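Local coordinates for protein putative oxidoreductase (Bacteroides fragilis NCTC 9343, PDB 3FHL) that probably catalyses redox reactions with a nicotinamide adenine dinucleotide cofactor, as members of the Gfo/Idh/MocA family of oxidoreductases do, on a substrate not established, at residues L33-E38 with P64-I69; V147-T152 with I184-Q189; G17-A22 with A264-E269; W284-T289 with E295-Y300. One frame throughout, in Å; residues are numbered along the deposited sequence.

Interaction 1: L33-E38 with P64-I69; sequences LYKIVE and PEIDLI
Tyr34 sets the CD2 edge of its ring against Ile66, whose CG1 lies near the ring plane, 3.8 Å from CD2. With CG anti to the backbone N (chi1 175°), this torsion brings the ring alongside Ile66. Ile66 does not start out pointing at its partner; its CG1 branch, extended to CD1, makes up the difference, and CD1 also comes within 4.2 Å of Lys35 CD. Lys35 suits the place in two ways: its CG lies 3.9 Å above one face of the Tyr34 ring, while its NZ runs on to a salt bridge with Asp63. Tyrosine is equally two-sided, apolar along its ring edge and polar at its hydroxyl. Its OH stands 3.7 Å from Glu65 OE2, too far for a direct bond, and a water joins them, donating to OE2 at 2.9 Å and bonding weakly to Tyr34 OH at 3.0 Å. A second water lies between the same groups, but its approach to the hydroxyl is doubtfully short. Lys7 of strand 6-10 adds a cation-pi contact to the ring. The pair thus reaches across the start of that strand, which lies between strands 31-37 and 68-71 in the parallel sheet of the Rossmann fold.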
loop_
_atom_site.group_PDB
_atom_site.type_symbol
_atom_site.label_atom_id
_atom_site.label_comp_id
_atom_site.label_asym_id
_atom_site.label_seq_id
_atom_site.Cartn_x
_atom_site.Cartn_y
_atom_site.Cartn_z
ATOM N N LEU C 33 -18.292 20.920 33.467
ATOM C CA LEU C 33 -16.953 21.472 33.331
ATOM C C LEU C 33 -16.758 22.401 34.515
ATOM O O LEU C 33 -17.025 23.604 34.442
ATOM C CB LEU C 33 -16.757 22.204 31.993
ATOM C CG LEU C 33 -15.352 22.751 31.650
ATOM C CD1 LEU C 33 -14.252 21.674 31.616
ATOM C CD2 LEU C 33 -15.372 23.541 30.337
ATOM N N TYR C 34 -16.291 21.808 35.609
ATOM C CA TYR C 34 -16.349 22.445 36.920
ATOM C C TYR C 34 -15.121 23.314 37.167
ATOM O O TYR C 34 -15.248 24.493 37.513
ATOM C CB TYR C 34 -16.549 21.383 38.015
ATOM C CG TYR C 34 -16.494 21.929 39.424
ATOM C CD1 TYR C 34 -17.346 22.964 39.830
ATOM C CD2 TYR C 34 -15.581 21.420 40.347
ATOM C CE1 TYR C 34 -17.287 23.478 41.128
ATOM C CE2 TYR C 34 -15.516 21.924 41.650
ATOM C CZ TYR C 34 -16.371 22.953 42.031
ATOM O OH TYR C 34 -16.308 23.454 43.315
ATOM N N LYS C 35 -13.939 22.745 36.964
ATOM C CA LYS C 35 -12.703 23.466 37.223
ATOM C C LYS C 35 -11.666 23.334 36.115
ATOM O O LYS C 35 -11.425 22.242 35.619
ATOM C CB LYS C 35 -12.106 23.031 38.559
ATOM C CG LYS C 35 -12.542 23.905 39.698
ATOM C CD LYS C 35 -11.971 23.441 41.014
ATOM C CE LYS C 35 -12.478 24.354 42.103
ATOM N NZ LYS C 35 -12.314 23.811 43.478
ATOM N N ILE C 36 -11.053 24.454 35.739
ATOM C CA ILE C 36 -10.002 24.459 34.719
ATOM C C ILE C 36 -8.707 25.037 35.295
ATOM O O ILE C 36 -8.696 26.154 35.813
ATOM C CB ILE C 36 -10.431 25.251 33.442
ATOM C CG1 ILE C 36 -11.700 24.643 32.822
ATOM C CG2 ILE C 36 -9.309 25.282 32.414
ATOM C CD1 ILE C 36 -12.401 25.543 31.810
ATOM N N VAL C 37 -7.623 24.269 35.215
ATOM C CA VAL C 37 -6.301 24.796 35.548
ATOM C C VAL C 37 -5.781 25.728 34.446
ATOM O O VAL C 37 -5.582 25.325 33.290
ATOM C CB VAL C 37 -5.262 23.696 35.786
ATOM C CG1 VAL C 37 -3.927 24.301 36.238
ATOM C CG2 VAL C 37 -5.758 22.705 36.809
ATOM N N GLU C 38 -5.589 26.983 34.818
ATOM C CA GLU C 38 -4.841 27.928 34.008
ATOM C C GLU C 38 -3.826 28.544 34.956
ATOM O O GLU C 38 -4.213 29.194 35.930
ATOM C CB GLU C 38 -5.762 28.999 33.429
ATOM C CG GLU C 38 -6.765 28.495 32.389
ATOM C CD GLU C 38 -7.340 29.617 31.540
ATOM O OE1 GLU C 38 -8.573 29.811 31.560
ATOM O OE2 GLU C 38 -6.558 30.318 30.860
ATOM N N PRO C 64 -12.592 17.886 46.965
ATOM C CA PRO C 64 -13.375 16.716 47.397
ATOM C C PRO C 64 -14.652 16.486 46.590
ATOM O O PRO C 64 -15.276 15.435 46.724
ATOM C CB PRO C 64 -13.738 17.063 48.851
ATOM C CG PRO C 64 -13.811 18.542 48.856
ATOM C CD PRO C 64 -12.691 18.988 47.943
ATOM N N GLU C 65 -15.034 17.458 45.769
ATOM C CA GLU C 65 -16.233 17.342 44.949
ATOM C C GLU C 65 -15.948 16.923 43.494
ATOM O O GLU C 65 -16.880 16.752 42.717
ATOM C CB GLU C 65 -17.044 18.641 44.999
ATOM C CG GLU C 65 -17.419 19.074 46.429
ATOM C CD GLU C 65 -18.292 20.316 46.477
ATOM O OE1 GLU C 65 -19.294 20.298 47.222
ATOM O OE2 GLU C 65 -17.986 21.307 45.780
ATOM N N ILE C 66 -14.680 16.753 43.124
ATOM C CA ILE C 66 -14.365 16.348 41.737
ATOM C C ILE C 66 -14.415 14.823 41.568
ATOM O O ILE C 66 -13.831 14.088 42.358
ATOM C CB ILE C 66 -13.042 16.987 41.210
ATOM C CG1 ILE C 66 -13.276 18.469 40.889
ATOM C CG2 ILE C 66 -12.533 16.258 39.947
ATOM C CD1 ILE C 66 -11.996 19.285 40.562
ATOM N N ASP C 67 -15.164 14.368 40.562
ATOM C CA ASP C 67 -15.287 12.941 40.249
ATOM C C ASP C 67 -14.234 12.507 39.235
ATOM O O ASP C 67 -13.747 11.375 39.278
ATOM C CB ASP C 67 -16.677 12.651 39.655
ATOM C CG ASP C 67 -17.815 13.010 40.604
ATOM O OD1 ASP C 67 -17.821 12.493 41.739
ATOM O OD2 ASP C 67 -18.709 13.792 40.209
ATOM N N LEU C 68 -13.914 13.411 38.310
ATOM C CA LEU C 68 -13.088 13.084 37.139
ATOM C C LEU C 68 -12.078 14.171 36.818
ATOM O O LEU C 68 -12.415 15.360 36.785
ATOM C CB LEU C 68 -13.978 12.814 35.911
ATOM C CG LEU C 68 -13.332 12.531 34.534
ATOM C CD1 LEU C 68 -12.641 11.187 34.526
ATOM C CD2 LEU C 68 -14.370 12.592 33.417
ATOM N N ILE C 69 -10.837 13.752 36.582
ATOM C CA ILE C 69 -9.785 14.658 36.146
ATOM C C ILE C 69 -9.280 14.240 34.760
ATOM O O ILE C 69 -8.971 13.076 34.526
ATOM C CB ILE C 69 -8.616 14.737 37.168
ATOM C CG1 ILE C 69 -9.085 15.437 38.453
ATOM C CG2 ILE C 69 -7.410 15.509 36.588
ATOM C CD1 ILE C 69 -8.033 15.465 39.556
HETATM O O HOH W 1 -15.419 22.127 45.135
HETATM O O HOH W 2 -19.198 23.001 43.805
#

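Interaction 2: V147-T152 with I184-Q189; sequences VEYEST and IDQAIQ
A single water does the work of a direct bond between strand 147-152 and helix 184-189, gripped by three side chains in a buried place. Tyr149 OH donates a hydrogen bond to it at 2.7 Å and Ser151 OG another at 2.8 Å; the water in turn donates to Gln186 OE1 at 2.9 Å. Ser151 OG and Gln186 OE1, 4.1 Å apart, are joined through this water rather than directly. The strand and helix axes run nearly antiparallel, 158° between their directions and 10.1 Å apart at closest, a gap that a tyrosine can span. Tyr149, its CG anti to the backbone N (chi1 173°), stretches across until CE2 meets the CB of Ala187 at 4.2 Å and OH passes the CB of Gln186. The small alanine lets the ring come up to the helix, and the ring stands roughly perpendicular to the Gln186 amide. Phe191 packs edge-to-face with the same ring. The helix thus covers one side of the mixed sheet of the C-terminal alpha/beta domain, the side on which Ser151 also presents its short hydroxyl; on the other, Glu148 and Glu150 salt-bridge Lys232 of the second subunit. Arg243 also hydrogen-bonds Ser151 OG and, weakly, Gln186 OE1, while Gln186 NE2 donates to the carbonyl of Arg125. The glutamine amide is therefore fixed in its rotation, oxygen to water and nitrogen to carbonyl, and the bond directions are consistent with both hydroxyls donating to the water and the water to the amide oxygen, a polar link within an otherwise buried contact.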
loop_
_atom_site.group_PDB
_atom_site.type_symbol
_atom_site.label_atom_id
_atom_site.label_comp_id
_atom_site.label_asym_id
_atom_site.label_seq_id
_atom_site.Cartn_x
_atom_site.Cartn_y
_atom_site.Cartn_z
ATOM N N VAL C 147 -11.780 -9.822 3.678
ATOM C CA VAL C 147 -10.481 -10.463 3.441
ATOM C C VAL C 147 -9.292 -9.515 3.556
ATOM O O VAL C 147 -8.169 -9.960 3.804
ATOM C CB VAL C 147 -10.441 -11.245 2.092
ATOM C CG1 VAL C 147 -11.579 -12.253 2.010
ATOM C CG2 VAL C 147 -10.484 -10.297 0.882
ATOM N N GLU C 148 -9.524 -8.210 3.396
ATOM C CA GLU C 148 -8.422 -7.256 3.424
ATOM C C GLU C 148 -8.841 -5.903 3.981
ATOM O O GLU C 148 -9.921 -5.420 3.677
ATOM C CB GLU C 148 -7.810 -7.082 2.017
ATOM C CG GLU C 148 -6.642 -6.087 1.977
ATOM C CD GLU C 148 -5.784 -6.172 0.718
ATOM O OE1 GLU C 148 -6.338 -6.453 -0.372
ATOM O OE2 GLU C 148 -4.555 -5.934 0.835
ATOM N N TYR C 149 -7.956 -5.309 4.779
ATOM C CA TYR C 149 -8.197 -4.035 5.438
ATOM C C TYR C 149 -6.948 -3.200 5.255
ATOM O O TYR C 149 -5.858 -3.584 5.704
ATOM C CB TYR C 149 -8.422 -4.298 6.937
ATOM C CG TYR C 149 -8.529 -3.091 7.848
ATOM C CD1 TYR C 149 -9.763 -2.457 8.051
ATOM C CD2 TYR C 149 -7.414 -2.618 8.545
ATOM C CE1 TYR C 149 -9.877 -1.389 8.920
ATOM C CE2 TYR C 149 -7.507 -1.541 9.412
ATOM C CZ TYR C 149 -8.749 -0.935 9.603
ATOM O OH TYR C 149 -8.848 0.130 10.452
ATOM N N GLU C 150 -7.115 -2.061 4.599
ATOM C CA GLU C 150 -6.031 -1.106 4.401
ATOM C C GLU C 150 -6.426 0.217 4.990
ATOM O O GLU C 150 -7.521 0.721 4.722
ATOM C CB GLU C 150 -5.747 -0.915 2.915
ATOM C CG GLU C 150 -5.266 -2.198 2.229
ATOM C CD GLU C 150 -5.425 -2.156 0.727
ATOM O OE1 GLU C 150 -4.999 -1.169 0.086
ATOM O OE2 GLU C 150 -5.978 -3.124 0.185
ATOM N N SER C 151 -5.532 0.796 5.773
ATOM C CA SER C 151 -5.826 2.055 6.436
ATOM C C SER C 151 -4.591 2.943 6.305
ATOM O O SER C 151 -3.499 2.560 6.709
ATOM C CB SER C 151 -6.208 1.779 7.911
ATOM O OG SER C 151 -6.226 2.956 8.703
ATOM N N THR C 152 -4.764 4.131 5.732
ATOM C CA THR C 152 -3.648 4.995 5.395
ATOM C C THR C 152 -3.918 6.455 5.713
ATOM O O THR C 152 -4.994 6.950 5.396
ATOM C CB THR C 152 -3.353 4.933 3.856
ATOM O OG1 THR C 152 -3.117 3.582 3.468
ATOM C CG2 THR C 152 -2.154 5.832 3.435
ATOM N N ILE C 184 -3.050 1.821 14.344
ATOM C CA ILE C 184 -2.865 0.568 15.063
ATOM C C ILE C 184 -3.989 0.359 16.089
ATOM O O ILE C 184 -4.572 -0.721 16.151
ATOM C CB ILE C 184 -1.489 0.505 15.769
ATOM C CG1 ILE C 184 -0.351 0.438 14.738
ATOM C CG2 ILE C 184 -1.430 -0.730 16.642
ATOM C CD1 ILE C 184 1.004 0.907 15.246
ATOM N N ASP C 185 -4.291 1.397 16.874
ATOM C CA ASP C 185 -5.421 1.324 17.821
ATOM C C ASP C 185 -6.723 0.856 17.170
ATOM O O ASP C 185 -7.356 -0.097 17.639
ATOM C CB ASP C 185 -5.635 2.664 18.518
ATOM C CG ASP C 185 -6.810 2.633 19.486
ATOM O OD1 ASP C 185 -6.771 1.837 20.467
ATOM O OD2 ASP C 185 -7.770 3.404 19.254
ATOM N N GLN C 186 -7.077 1.494 16.057
ATOM C CA GLN C 186 -8.235 1.105 15.262
ATOM C C GLN C 186 -8.165 -0.337 14.799
ATOM O O GLN C 186 -9.164 -1.053 14.894
ATOM C CB GLN C 186 -8.387 2.025 14.047
ATOM C CG GLN C 186 -8.875 3.460 14.358
ATOM C CD GLN C 186 -8.861 4.344 13.117
ATOM O OE1 GLN C 186 -8.265 3.982 12.106
ATOM N NE2 GLN C 186 -9.516 5.509 13.188
ATOM N N ALA C 187 -6.996 -0.780 14.311
ATOM C CA ALA C 187 -6.885 -2.151 13.788
ATOM C C ALA C 187 -7.052 -3.193 14.882
ATOM O O ALA C 187 -7.716 -4.213 14.670
ATOM C CB ALA C 187 -5.557 -2.368 13.036
ATOM N N ILE C 188 -6.456 -2.921 16.040
ATOM C CA ILE C 188 -6.594 -3.802 17.227
ATOM C C ILE C 188 -8.044 -3.877 17.709
ATOM O O ILE C 188 -8.542 -4.961 18.035
ATOM C CB ILE C 188 -5.672 -3.357 18.390
ATOM C CG1 ILE C 188 -4.196 -3.521 18.002
ATOM C CG2 ILE C 188 -5.953 -4.158 19.683
ATOM C CD1 ILE C 188 -3.258 -2.773 18.955
ATOM N N GLN C 189 -8.735 -2.736 17.726
ATOM C CA GLN C 189 -10.163 -2.730 18.084
ATOM C C GLN C 189 -11.001 -3.644 17.188
ATOM O O GLN C 189 -11.870 -4.382 17.671
ATOM C CB GLN C 189 -10.726 -1.299 18.104
ATOM C CG GLN C 189 -10.292 -0.501 19.338
ATOM C CD GLN C 189 -10.687 -1.191 20.656
ATOM O OE1 GLN C 189 -11.873 -1.380 20.933
ATOM N NE2 GLN C 189 -9.692 -1.568 21.461
HETATM O O HOH W 3 -6.726 1.718 11.154
#

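Interaction 3: G17-A22 with A264-E269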
loop_
_atom_site.group_PDB
_atom_site.type_symbol
_atom_site.label_atom_id
_atom_site.label_comp_id
_atom_site.label_asym_id
_atom_site.label_seq_id
_atom_site.Cartn_x
_atom_site.Cartn_y
_atom_site.Cartn_z
ATOM N N GLY C 17 -7.022 21.108 25.324
ATOM C CA GLY C 17 -8.103 21.551 26.208
ATOM C C GLY C 17 -9.207 22.267 25.466
ATOM O O GLY C 17 -10.376 21.944 25.630
ATOM N N GLN C 18 -8.825 23.212 24.610
ATOM C CA GLN C 18 -9.780 24.026 23.882
ATOM C C GLN C 18 -10.449 23.312 22.719
ATOM O O GLN C 18 -11.504 23.739 22.268
ATOM C CB GLN C 18 -9.097 25.286 23.351
ATOM C CG GLN C 18 -8.537 26.177 24.424
ATOM C CD GLN C 18 -7.831 27.397 23.872
ATOM O OE1 GLN C 18 -8.358 28.092 23.005
ATOM N NE2 GLN C 18 -6.633 27.672 24.386
ATOM N N VAL C 19 -9.828 22.247 22.216
ATOM C CA VAL C 19 -10.311 21.581 20.992
ATOM C C VAL C 19 -11.065 20.290 21.305
ATOM O O VAL C 19 -12.201 20.110 20.878
ATOM C CB VAL C 19 -9.135 21.342 19.969
ATOM C CG1 VAL C 19 -9.553 20.456 18.805
ATOM C CG2 VAL C 19 -8.642 22.674 19.431
ATOM N N PHE C 20 -10.442 19.407 22.079
ATOM C CA PHE C 20 -10.954 18.044 22.250
ATOM C C PHE C 20 -11.783 17.789 23.507
ATOM O O PHE C 20 -12.599 16.859 23.533
ATOM C CB PHE C 20 -9.785 17.044 22.213
ATOM C CG PHE C 20 -9.072 16.998 20.888
ATOM C CD1 PHE C 20 -9.708 16.481 19.759
ATOM C CD2 PHE C 20 -7.778 17.485 20.765
ATOM C CE1 PHE C 20 -9.063 16.448 18.525
ATOM C CE2 PHE C 20 -7.120 17.453 19.542
ATOM C CZ PHE C 20 -7.767 16.932 18.418
ATOM N N HIS C 21 -11.561 18.586 24.551
ATOM C CA HIS C 21 -12.117 18.266 25.860
ATOM C C HIS C 21 -13.193 19.225 26.350
ATOM O O HIS C 21 -14.346 18.831 26.478
ATOM C CB HIS C 21 -10.992 18.125 26.878
ATOM C CG HIS C 21 -9.995 17.086 26.496
ATOM N ND1 HIS C 21 -10.335 15.759 26.333
ATOM C CD2 HIS C 21 -8.680 17.180 26.205
ATOM C CE1 HIS C 21 -9.260 15.076 25.979
ATOM N NE2 HIS C 21 -8.245 15.916 25.891
ATOM N N ALA C 22 -12.815 20.473 26.612
ATOM C CA ALA C 22 -13.786 21.499 27.045
ATOM C C ALA C 22 -15.074 21.637 26.210
ATOM O O ALA C 22 -16.148 21.736 26.798
ATOM C CB ALA C 22 -13.106 22.851 27.254
ATOM N N ALA C 264 -13.113 21.989 12.608
ATOM C CA ALA C 264 -14.263 22.758 13.081
ATOM C C ALA C 264 -14.053 23.176 14.525
ATOM O O ALA C 264 -14.282 24.339 14.884
ATOM C CB ALA C 264 -15.551 21.965 12.924
ATOM N N LEU C 265 -13.567 22.244 15.339
ATOM C CA LEU C 265 -13.286 22.533 16.741
ATOM C C LEU C 265 -12.160 23.545 16.933
ATOM O O LEU C 265 -12.232 24.368 17.839
ATOM C CB LEU C 265 -12.981 21.252 17.504
ATOM C CG LEU C 265 -14.134 20.266 17.685
ATOM C CD1 LEU C 265 -13.563 18.892 18.029
ATOM C CD2 LEU C 265 -15.166 20.732 18.743
ATOM N N LEU C 266 -11.131 23.479 16.080
ATOM C CA LEU C 266 -10.022 24.439 16.097
ATOM C C LEU C 266 -10.534 25.838 15.729
ATOM O O LEU C 266 -10.074 26.835 16.280
ATOM C CB LEU C 266 -8.923 24.002 15.115
ATOM C CG LEU C 266 -7.424 24.350 15.231
ATOM C CD1 LEU C 266 -7.106 25.847 15.077
ATOM C CD2 LEU C 266 -6.777 23.793 16.496
ATOM N N ALA C 267 -11.504 25.894 14.816
ATOM C CA ALA C 267 -12.144 27.147 14.418
ATOM C C ALA C 267 -13.078 27.702 15.492
ATOM O O ALA C 267 -13.552 28.833 15.372
ATOM C CB ALA C 267 -12.914 26.958 13.118
ATOM N N GLY C 268 -13.368 26.893 16.512
ATOM C CA GLY C 268 -14.228 27.302 17.627
ATOM C C GLY C 268 -15.712 27.019 17.453
ATOM O O GLY C 268 -16.547 27.642 18.114
ATOM N N GLU C 269 -16.052 26.087 16.569
ATOM C CA GLU C 269 -17.444 25.712 16.376
ATOM C C GLU C 269 -17.932 24.867 17.546
ATOM O O GLU C 269 -17.197 24.020 18.057
ATOM C CB GLU C 269 -17.633 24.973 15.056
ATOM C CG GLU C 269 -17.262 25.833 13.855
ATOM C CD GLU C 269 -17.533 25.155 12.533
ATOM O OE1 GLU C 269 -18.377 24.232 12.487
ATOM O OE2 GLU C 269 -16.901 25.559 11.531
HETATM O O HOH W 4 -13.210 24.436 20.197
#
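Val19 and Leu265 make the tight part of this contact. With CG1 anti to the backbone N (chi1 171°), Val19 lays CG1 against Leu265 CB at 3.8 Å; the same methyl sits over the centre of the Phe20 ring, 3.8 Å above its plane. The branched valine suits a spot where both branches find a partner. Leu265, which points toward helix 15-27, wraps the carbonyl of Val19, its CD1 3.4 Å from Val19 O. That oxygen is buried with no hydrogen-bond partner in the model, at a place where the helix widens into a pi-type turn and Ala22 N bonds to Gly17 O.

The other side is looser. Leu266 is exposed and its CB bond points away from the helix, so that it touches Val19 by a methyl at its end, CD2 lying 3.7 Å from Val19 CG2. Nearby the two backbones are joined through water, which donates to Gln18 O at 2.8 Å and to Leu265 O at 2.6 Å. Just beyond, Gly268 takes a positive phi of 90° in a Schellman motif, with Glu269 N bonded to Ala264 O at 3.0 Å; glycine suits such backbone angles because a CB would press on the preceding carbonyl.

Helix 15-27, following strand 6-10 of the Rossmann domain, thus receives helix 261-266 from the C-terminal domain: Leu265 also packs on Pro23, Phe24 and Trp276, and Leu266 on Met15.

Interaction 4: W284-T289 with E295-Y300; sequences WGLLHT and EICRKY
His288 meets Cys297 first: its CB is 4.0 Å from the sulfur. With CG anti to the backbone N (chi1 -173°), the ring folds across the hairpin so that SG lies over one face, 3.8 Å from CG and from ND1, a sulfur-aromatic contact. CD2 passes 3.5 Å from Ile296 O, and at the tip NE2 donates to Glu295 OE2 at 2.8 Å. That bond is almost straight (174°), lies in the ring plane and uses the anti lone pair of OE2. ND1 is hydrogen-bonded to Glu239 of the second subunit, and two carboxylates beside one imidazole would be expected to favour its charged form. Histidine suits the place, with a flat face for the sulfur and a nitrogen for each acid.

Between the strands, Leu287 and Arg298 form a hydrogen-bonded antiparallel pair, as do Thr289 and Ile296. The Leu287 side chain emerges on the sheet face away from His288, where its CD2 touches Ile296 CD1 and, at 3.8 Å, Tyr300 CD1. At the open end of the hairpin Tyr300 O sits over a face of the Trp284 indole, 3.4 Å from CG, while Lys299, bent at chi2 and chi4, brings NZ to Trp284 O at 2.9 Å and also to the carbonyl of Glu281.

Strand 294-299 is outermost in this chain's mixed sheet, and strand 286-291 bonds onward to strand 252-255. Helix 129-139 packs on Tyr300, whose OH bonds to Asp136, whereas the second subunit meets His288 and Leu286.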
loop_
_atom_site.group_PDB
_atom_site.type_symbol
_atom_site.label_atom_id
_atom_site.label_comp_id
_atom_site.label_asym_id
_atom_site.label_seq_id
_atom_site.Cartn_x
_atom_site.Cartn_y
_atom_site.Cartn_z
ATOM N N TRP C 284 -18.230 10.993 1.392
ATOM C CA TRP C 284 -18.588 9.598 1.686
ATOM C C TRP C 284 -17.763 8.620 0.863
ATOM O O TRP C 284 -17.316 8.945 -0.232
ATOM C CB TRP C 284 -20.068 9.317 1.409
ATOM C CG TRP C 284 -21.056 9.984 2.340
ATOM C CD1 TRP C 284 -20.819 10.473 3.595
ATOM C CD2 TRP C 284 -22.449 10.204 2.078
ATOM N NE1 TRP C 284 -21.979 11.004 4.123
ATOM C CE2 TRP C 284 -22.993 10.847 3.216
ATOM C CE3 TRP C 284 -23.293 9.912 0.993
ATOM C CZ2 TRP C 284 -24.348 11.205 3.299
ATOM C CZ3 TRP C 284 -24.640 10.283 1.070
ATOM C CH2 TRP C 284 -25.149 10.922 2.219
ATOM N N GLY C 285 -17.585 7.420 1.392
ATOM C CA GLY C 285 -16.862 6.371 0.688
ATOM C C GLY C 285 -17.717 5.710 -0.357
ATOM O O GLY C 285 -18.939 5.798 -0.309
ATOM N N LEU C 286 -17.061 5.061 -1.314
ATOM C CA LEU C 286 -17.734 4.312 -2.355
ATOM C C LEU C 286 -17.937 2.857 -1.933
ATOM O O LEU C 286 -16.981 2.141 -1.606
ATOM C CB LEU C 286 -16.906 4.354 -3.651
ATOM C CG LEU C 286 -17.530 3.671 -4.873
ATOM C CD1 LEU C 286 -18.766 4.449 -5.339
ATOM C CD2 LEU C 286 -16.519 3.573 -6.001
ATOM N N LEU C 287 -19.178 2.404 -1.987
ATOM C CA LEU C 287 -19.470 1.004 -1.711
ATOM C C LEU C 287 -19.784 0.291 -3.019
ATOM O O LEU C 287 -20.693 0.688 -3.748
ATOM C CB LEU C 287 -20.630 0.884 -0.722
ATOM C CG LEU C 287 -21.222 -0.497 -0.453
ATOM C CD1 LEU C 287 -20.265 -1.343 0.394
ATOM C CD2 LEU C 287 -22.590 -0.357 0.213
ATOM N N HIS C 288 -19.028 -0.757 -3.311
ATOM C CA HIS C 288 -19.206 -1.516 -4.545
ATOM C C HIS C 288 -19.338 -2.958 -4.125
ATOM O O HIS C 288 -18.349 -3.597 -3.808
ATOM C CB HIS C 288 -17.991 -1.325 -5.463
ATOM C CG HIS C 288 -18.145 -1.928 -6.832
ATOM N ND1 HIS C 288 -17.230 -1.714 -7.840
ATOM C CD2 HIS C 288 -19.099 -2.736 -7.357
ATOM C CE1 HIS C 288 -17.605 -2.376 -8.921
ATOM N NE2 HIS C 288 -18.735 -3.004 -8.654
ATOM N N THR C 289 -20.569 -3.459 -4.095
ATOM C CA THR C 289 -20.835 -4.792 -3.559
ATOM C C THR C 289 -22.109 -5.377 -4.170
ATOM O O THR C 289 -22.729 -4.759 -5.037
ATOM C CB THR C 289 -20.897 -4.762 -1.994
ATOM O OG1 THR C 289 -20.846 -6.094 -1.474
ATOM C CG2 THR C 289 -22.171 -4.041 -1.481
ATOM N N GLU C 295 -25.632 -6.147 -8.239
ATOM C CA GLU C 295 -24.428 -5.335 -8.097
ATOM C C GLU C 295 -24.799 -3.865 -7.932
ATOM O O GLU C 295 -25.554 -3.316 -8.737
ATOM C CB GLU C 295 -23.518 -5.524 -9.315
ATOM C CG GLU C 295 -22.206 -4.724 -9.273
ATOM C CD GLU C 295 -21.267 -5.058 -10.435
ATOM O OE1 GLU C 295 -21.726 -5.639 -11.446
ATOM O OE2 GLU C 295 -20.064 -4.737 -10.335
ATOM N N ILE C 296 -24.282 -3.238 -6.876
ATOM C CA ILE C 296 -24.489 -1.808 -6.644
ATOM C C ILE C 296 -23.147 -1.109 -6.500
ATOM O O ILE C 296 -22.172 -1.712 -6.051
ATOM C CB ILE C 296 -25.407 -1.517 -5.400
ATOM C CG1 ILE C 296 -24.721 -1.881 -4.074
ATOM C CG2 ILE C 296 -26.764 -2.224 -5.524
ATOM C CD1 ILE C 296 -24.165 -0.679 -3.306
ATOM N N CYS C 297 -23.104 0.162 -6.877
ATOM C CA CYS C 297 -21.887 0.948 -6.803
ATOM C C CYS C 297 -22.292 2.390 -6.555
ATOM O O CYS C 297 -22.691 3.096 -7.479
ATOM C CB CYS C 297 -21.076 0.813 -8.100
ATOM S SG CYS C 297 -19.387 1.421 -7.978
ATOM N N ARG C 298 -22.186 2.820 -5.311
ATOM C CA ARG C 298 -22.629 4.138 -4.943
ATOM C C ARG C 298 -22.010 4.644 -3.682
ATOM O O ARG C 298 -21.469 3.893 -2.945
ATOM C CB ARG C 298 -24.129 4.173 -4.822
ATOM C CG ARG C 298 -24.639 3.479 -3.644
ATOM C CD ARG C 298 -26.032 2.947 -3.849
ATOM N NE ARG C 298 -26.474 2.381 -2.593
ATOM C CZ ARG C 298 -27.257 1.332 -2.448
ATOM N NH1 ARG C 298 -27.529 0.929 -1.248
ATOM N NH2 ARG C 298 -27.764 0.701 -3.475
ATOM N N LYS C 299 -22.088 5.940 -3.462
ATOM C CA LYS C 299 -21.635 6.532 -2.214
ATOM C C LYS C 299 -22.458 5.999 -1.041
ATOM O O LYS C 299 -23.677 5.824 -1.145
ATOM C CB LYS C 299 -21.667 8.062 -2.285
ATOM C CG LYS C 299 -20.599 8.650 -3.192
ATOM C CD LYS C 299 -19.220 8.018 -2.917
ATOM C CE LYS C 299 -18.106 8.828 -3.500
ATOM N NZ LYS C 299 -17.941 10.121 -2.771
ATOM N N TYR C 300 -21.775 5.697 0.059
ATOM C CA TYR C 300 -22.424 5.085 1.214
ATOM C C TYR C 300 -22.677 6.150 2.278
ATOM O O TYR C 300 -21.716 6.705 2.813
ATOM C CB TYR C 300 -21.552 3.956 1.780
ATOM C CG TYR C 300 -22.201 3.236 2.939
ATOM C CD1 TYR C 300 -23.286 2.405 2.739
ATOM C CD2 TYR C 300 -21.741 3.418 4.241
ATOM C CE1 TYR C 300 -23.894 1.754 3.803
ATOM C CE2 TYR C 300 -22.339 2.772 5.313
ATOM C CZ TYR C 300 -23.413 1.940 5.087
ATOM O OH TYR C 300 -23.998 1.292 6.146
HETATM O O HOH W 5 -19.153 6.620 3.721
#

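In the fold
The four contacts run from the Rossmann domain to the far edge of the C-terminal domain. Interaction 1 touches the 17-22 segment of interaction 3: Leu33 CD2 packs on Ala22 CB at 3.9 Å, helix 15-27 and strand 31-37 being consecutive in the chain. Interaction 3 spans 241 residues and ties the two domains together; interactions 1 and 2 both fall between its segments in sequence, and interaction 4 follows it. Interactions 2 and 4 reach the same mixed sheet, their centres about 20 Å apart, and both touch the second subunit. Interactions 1 and 4 are farthest apart, about 46 Å between centres, which separates the probable nucleotide-binding domain from the sheet that meets the second subunit.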